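Long-range contact in RNA-binding protein RO60 (Deinococcus radiodurans, PDB 2NVO), which binds several small RNAs that accumulate during recovery from ultraviolet irradiation and contributes to the resistance of the bacterium to that radiation: residues L275-P289 and G335-L347. Numbering follows the deposited sequence.
Sequences LRNLGNLGRVGVLTP and GTWLPVPRVVDAL
Trp337 lies flat against helix 271-283 at Gly279, whose CA stands 3.5 Å from the centroid of the six-membered ring and 17° off the ring normal, a CH-pi contact over one face. With chi1 at 60° its CG sits over the backbone, flanked by N and C, and the indole is turned broadside to the helix, where Gly279 and Gly282 have no side chains to hold it off. Next to it the aliphatic part of Arg283 runs alongside the incoming chain: its CG meets Thr336 O at 3.2 Å, and its CD comes close to Gly335 N.

Further along, contacts pass to aliphatic side chains. Pro289 and Leu338 cross at about a right angle, tightly, with CG of the proline 3.4 Å from CD2 of the leucine. The CG2 branch of Val340 reaches the Thr288-Pro289 peptide, 3.5 Å from Pro289 N. No direct hydrogen bond joins the segments; instead one water donates to both Leu287 O (2.7 Å) and Leu338 O (2.8 Å), bridging two carbonyls that cannot bond each other.

Leu347 faces the helix with both methyls: CD1 meets CD1 of Leu278 tip to tip at 3.6 Å, while CD2 touches Leu275 CD2 as the two chains run past one another in opposite senses. The short helical segments are antiparallel (178°) with axes 12.5 Å apart, so leucine ends span the gap. The contact joins helices of the horseshoe-shaped TROVE domain, built of HEAT-like repeats. Tyr325 of helix 315-326 touches both Leu278 and Val343, its ring meets that of Trp337, and its backbone O accepts a hydrogen bond from Trp337 NE1; helix 292-302 also packs on Leu275 and Leu278.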
loop_
_atom_site.group_PDB
_atom_site.type_symbol
_atom_site.label_atom_id
_atom_site.label_comp_id
_atom_site.label_asym_id
_atom_site.label_seq_id
_atom_site.Cartn_x
_atom_site.Cartn_y
_atom_site.Cartn_z
ATOM N N LEU A 275 -2.302 1.737 15.417
ATOM C CA LEU A 275 -0.936 2.124 15.073
ATOM C C LEU A 275 -0.863 3.547 14.514
ATOM O O LEU A 275 -0.007 4.338 14.921
ATOM C CB LEU A 275 -0.325 1.120 14.102
ATOM C CG LEU A 275 0.069 -0.183 14.789
ATOM C CD1 LEU A 275 0.404 -1.267 13.766
ATOM C CD2 LEU A 275 1.223 0.073 15.720
ATOM N N ARG A 276 -1.773 3.888 13.612
ATOM C CA ARG A 276 -1.744 5.232 13.038
ATOM C C ARG A 276 -2.441 6.289 13.882
ATOM O O ARG A 276 -2.486 7.450 13.491
ATOM C CB ARG A 276 -2.278 5.248 11.603
ATOM C CG ARG A 276 -3.696 4.768 11.433
ATOM C CD ARG A 276 -4.223 5.132 10.041
ATOM N NE ARG A 276 -5.121 4.095 9.530
ATOM C CZ ARG A 276 -6.444 4.104 9.673
ATOM N NH1 ARG A 276 -7.047 5.111 10.299
ATOM N NH2 ARG A 276 -7.169 3.103 9.177
ATOM N N ASN A 277 -2.956 5.907 15.052
ATOM C CA ASN A 277 -3.731 6.848 15.851
ATOM C C ASN A 277 -3.175 7.168 17.236
ATOM O O ASN A 277 -3.802 7.904 18.006
ATOM C CB ASN A 277 -5.205 6.418 15.917
ATOM C CG ASN A 277 -5.980 6.801 14.666
ATOM O OD1 ASN A 277 -6.345 7.956 14.491
ATOM N ND2 ASN A 277 -6.244 5.832 13.801
ATOM N N LEU A 278 -1.998 6.634 17.548
ATOM C CA LEU A 278 -1.355 6.905 18.822
ATOM C C LEU A 278 -1.180 8.413 19.100
ATOM O O LEU A 278 -1.411 8.890 20.218
ATOM C CB LEU A 278 -0.020 6.162 18.914
ATOM C CG LEU A 278 -0.162 4.636 18.778
ATOM C CD1 LEU A 278 1.201 3.984 18.667
ATOM C CD2 LEU A 278 -0.935 4.054 19.978
ATOM N N GLY A 279 -0.762 9.166 18.089
ATOM C CA GLY A 279 -0.583 10.600 18.256
ATOM C C GLY A 279 -1.904 11.295 18.533
ATOM O O GLY A 279 -2.012 12.124 19.441
ATOM N N ASN A 280 -2.912 10.950 17.746
ATOM C CA ASN A 280 -4.264 11.451 17.947
ATOM C C ASN A 280 -4.820 11.189 19.351
ATOM O O ASN A 280 -5.739 11.879 19.795
ATOM C CB ASN A 280 -5.203 10.848 16.897
ATOM C CG ASN A 280 -5.105 11.550 15.547
ATOM O OD1 ASN A 280 -4.622 12.678 15.459
ATOM N ND2 ASN A 280 -5.572 10.888 14.494
ATOM N N LEU A 281 -4.261 10.189 20.037
ATOM C CA LEU A 281 -4.709 9.796 21.371
ATOM C C LEU A 281 -3.927 10.539 22.440
ATOM O O LEU A 281 -4.449 10.848 23.511
ATOM C CB LEU A 281 -4.534 8.283 21.546
ATOM C CG LEU A 281 -5.505 7.458 20.698
ATOM C CD1 LEU A 281 -5.021 6.031 20.465
ATOM C CD2 LEU A 281 -6.875 7.458 21.351
ATOM N N GLY A 282 -2.668 10.831 22.145
ATOM C CA GLY A 282 -1.862 11.615 23.051
ATOM C C GLY A 282 -2.393 13.034 23.057
ATOM O O GLY A 282 -2.342 13.725 24.082
ATOM N N ARG A 283 -2.910 13.450 21.901
ATOM C CA ARG A 283 -3.349 14.825 21.682
ATOM C C ARG A 283 -4.663 15.080 22.397
ATOM O O ARG A 283 -4.745 15.962 23.251
ATOM C CB ARG A 283 -3.517 15.102 20.185
ATOM C CG ARG A 283 -3.725 16.576 19.853
ATOM C CD ARG A 283 -3.959 16.804 18.363
ATOM N NE ARG A 283 -5.314 16.463 17.936
ATOM C CZ ARG A 283 -5.592 15.520 17.042
ATOM N NH1 ARG A 283 -4.604 14.830 16.497
ATOM N NH2 ARG A 283 -6.848 15.265 16.694
ATOM N N VAL A 284 -5.679 14.293 22.050
ATOM C CA VAL A 284 -6.995 14.383 22.676
ATOM C C VAL A 284 -7.014 13.920 24.134
ATOM O O VAL A 284 -8.082 13.635 24.672
ATOM C CB VAL A 284 -8.036 13.573 21.901
ATOM C CG1 VAL A 284 -8.009 13.959 20.439
ATOM C CG2 VAL A 284 -7.770 12.093 22.059
ATOM N N GLY A 285 -5.840 13.842 24.762
ATOM C CA GLY A 285 -5.733 13.625 26.196
ATOM C C GLY A 285 -6.122 12.249 26.723
ATOM O O GLY A 285 -6.348 12.075 27.923
ATOM N N VAL A 286 -6.190 11.269 25.833
ATOM C CA VAL A 286 -6.521 9.904 26.223
ATOM C C VAL A 286 -5.298 9.079 26.694
ATOM O O VAL A 286 -5.398 8.257 27.612
ATOM C CB VAL A 286 -7.200 9.171 25.058
ATOM C CG1 VAL A 286 -7.192 7.666 25.297
ATOM C CG2 VAL A 286 -8.609 9.690 24.855
ATOM N N LEU A 287 -4.149 9.312 26.067
ATOM C CA LEU A 287 -2.966 8.483 26.262
ATOM C C LEU A 287 -1.811 9.315 26.820
ATOM O O LEU A 287 -1.065 9.946 26.064
ATOM C CB LEU A 287 -2.589 7.856 24.911
ATOM C CG LEU A 287 -1.536 6.764 24.719
ATOM C CD1 LEU A 287 -1.835 5.489 25.540
ATOM C CD2 LEU A 287 -1.469 6.413 23.244
ATOM N N THR A 288 -1.666 9.326 28.143
ATOM C CA THR A 288 -0.690 10.188 28.811
ATOM C C THR A 288 0.135 9.424 29.836
ATOM O O THR A 288 -0.342 8.466 30.427
ATOM C CB THR A 288 -1.380 11.381 29.511
ATOM O OG1 THR A 288 -1.993 10.941 30.733
ATOM C CG2 THR A 288 -2.442 11.982 28.600
ATOM N N PRO A 289 1.375 9.870 30.063
ATOM C CA PRO A 289 2.396 9.207 30.883
ATOM C C PRO A 289 1.992 8.918 32.331
ATOM O O PRO A 289 2.680 8.152 33.004
ATOM C CB PRO A 289 3.559 10.210 30.854
ATOM C CG PRO A 289 2.928 11.504 30.434
ATOM C CD PRO A 289 1.917 11.086 29.438
ATOM N N GLY A 335 -2.040 19.016 16.201
ATOM C CA GLY A 335 -1.570 19.621 17.428
ATOM C C GLY A 335 -0.330 18.911 17.925
ATOM O O GLY A 335 0.513 18.463 17.141
ATOM N N THR A 336 -0.214 18.817 19.241
ATOM C CA THR A 336 0.888 18.105 19.848
ATOM C C THR A 336 0.347 17.101 20.864
ATOM O O THR A 336 -0.854 17.078 21.156
ATOM C CB THR A 336 1.875 19.063 20.534
ATOM O OG1 THR A 336 1.283 19.603 21.723
ATOM C CG2 THR A 336 2.258 20.204 19.597
ATOM N N TRP A 337 1.243 16.263 21.375
ATOM C CA TRP A 337 0.907 15.303 22.418
ATOM C C TRP A 337 2.178 14.944 23.158
ATOM O O TRP A 337 3.268 15.331 22.737
ATOM C CB TRP A 337 0.244 14.056 21.834
ATOM C CG TRP A 337 1.082 13.300 20.832
ATOM C CD1 TRP A 337 1.949 12.280 21.092
ATOM C CD2 TRP A 337 1.112 13.499 19.413
ATOM N NE1 TRP A 337 2.522 11.831 19.924
ATOM C CE2 TRP A 337 2.024 12.564 18.878
ATOM C CE3 TRP A 337 0.460 14.381 18.542
ATOM C CZ2 TRP A 337 2.303 12.489 17.515
ATOM C CZ3 TRP A 337 0.735 14.302 17.188
ATOM C CH2 TRP A 337 1.647 13.362 16.687
ATOM N N LEU A 338 2.039 14.227 24.266
ATOM C CA LEU A 338 3.194 13.800 25.041
ATOM C C LEU A 338 3.380 12.290 24.930
ATOM O O LEU A 338 2.677 11.517 25.598
ATOM C CB LEU A 338 3.042 14.209 26.504
ATOM C CG LEU A 338 4.197 13.776 27.403
ATOM C CD1 LEU A 338 5.519 14.255 26.828
ATOM C CD2 LEU A 338 4.005 14.299 28.822
ATOM N N PRO A 339 4.339 11.866 24.089
ATOM C CA PRO A 339 4.588 10.442 23.839
ATOM C C PRO A 339 4.845 9.720 25.146
ATOM O O PRO A 339 5.676 10.175 25.928
ATOM C CB PRO A 339 5.875 10.452 23.001
ATOM C CG PRO A 339 5.933 11.834 22.388
ATOM C CD PRO A 339 5.334 12.732 23.426
ATOM N N VAL A 340 4.131 8.621 25.383
ATOM C CA VAL A 340 4.387 7.787 26.551
ATOM C C VAL A 340 5.516 6.817 26.261
ATOM O O VAL A 340 5.399 5.997 25.361
ATOM C CB VAL A 340 3.148 6.948 26.930
ATOM C CG1 VAL A 340 3.478 6.071 28.115
ATOM C CG2 VAL A 340 1.957 7.846 27.218
ATOM N N PRO A 341 6.605 6.893 27.038
ATOM C CA PRO A 341 7.814 6.106 26.779
ATOM C C PRO A 341 7.558 4.607 26.669
ATOM O O PRO A 341 8.050 3.976 25.737
ATOM C CB PRO A 341 8.692 6.410 27.992
ATOM C CG PRO A 341 8.274 7.785 28.398
ATOM C CD PRO A 341 6.784 7.808 28.177
ATOM N N ARG A 342 6.791 4.039 27.593
ATOM C CA ARG A 342 6.582 2.593 27.561
ATOM C C ARG A 342 5.749 2.155 26.351
ATOM O O ARG A 342 5.763 0.985 25.983
ATOM C CB ARG A 342 5.986 2.090 28.893
ATOM C CG ARG A 342 7.030 1.950 30.004
ATOM C CD ARG A 342 6.424 1.565 31.364
ATOM N NE ARG A 342 5.882 0.215 31.335
ATOM C CZ ARG A 342 4.590 -0.067 31.258
ATOM N NH1 ARG A 342 3.703 0.916 31.231
ATOM N NH2 ARG A 342 4.188 -1.332 31.226
ATOM N N VAL A 343 5.020 3.087 25.738
ATOM C CA VAL A 343 4.296 2.790 24.497
ATOM C C VAL A 343 5.299 2.765 23.347
ATOM O O VAL A 343 5.283 1.863 22.516
ATOM C CB VAL A 343 3.167 3.814 24.200
ATOM C CG1 VAL A 343 2.580 3.604 22.818
ATOM C CG2 VAL A 343 2.047 3.722 25.255
ATOM N N VAL A 344 6.180 3.763 23.317
ATOM C CA VAL A 344 7.298 3.746 22.375
ATOM C C VAL A 344 8.056 2.434 22.491
ATOM O O VAL A 344 8.394 1.806 21.489
ATOM C CB VAL A 344 8.261 4.914 22.626
ATOM C CG1 VAL A 344 9.571 4.684 21.873
ATOM C CG2 VAL A 344 7.605 6.217 22.209
ATOM N N ASP A 345 8.297 2.012 23.729
ATOM C CA ASP A 345 8.967 0.741 24.007
ATOM C C ASP A 345 8.215 -0.449 23.430
ATOM O O ASP A 345 8.817 -1.382 22.911
ATOM C CB ASP A 345 9.098 0.515 25.516
ATOM C CG ASP A 345 10.303 1.204 26.119
ATOM O OD1 ASP A 345 11.223 1.594 25.367
ATOM O OD2 ASP A 345 10.325 1.345 27.363
ATOM N N ALA A 346 6.897 -0.447 23.573
ATOM C CA ALA A 346 6.097 -1.582 23.123
ATOM C C ALA A 346 6.146 -1.684 21.600
ATOM O O ALA A 346 6.049 -2.771 21.015
ATOM C CB ALA A 346 4.679 -1.422 23.584
ATOM N N LEU A 347 6.252 -0.529 20.961
ATOM C CA LEU A 347 6.366 -0.476 19.503
ATOM C C LEU A 347 7.682 -1.090 19.024
ATOM O O LEU A 347 7.748 -1.674 17.939
ATOM C CB LEU A 347 6.171 0.952 19.012
ATOM C CG LEU A 347 4.723 1.429 19.160
ATOM C CD1 LEU A 347 4.651 2.925 18.984
ATOM C CD2 LEU A 347 3.818 0.734 18.168
HETATM O O HOH W 1 0.716 10.234 24.104
#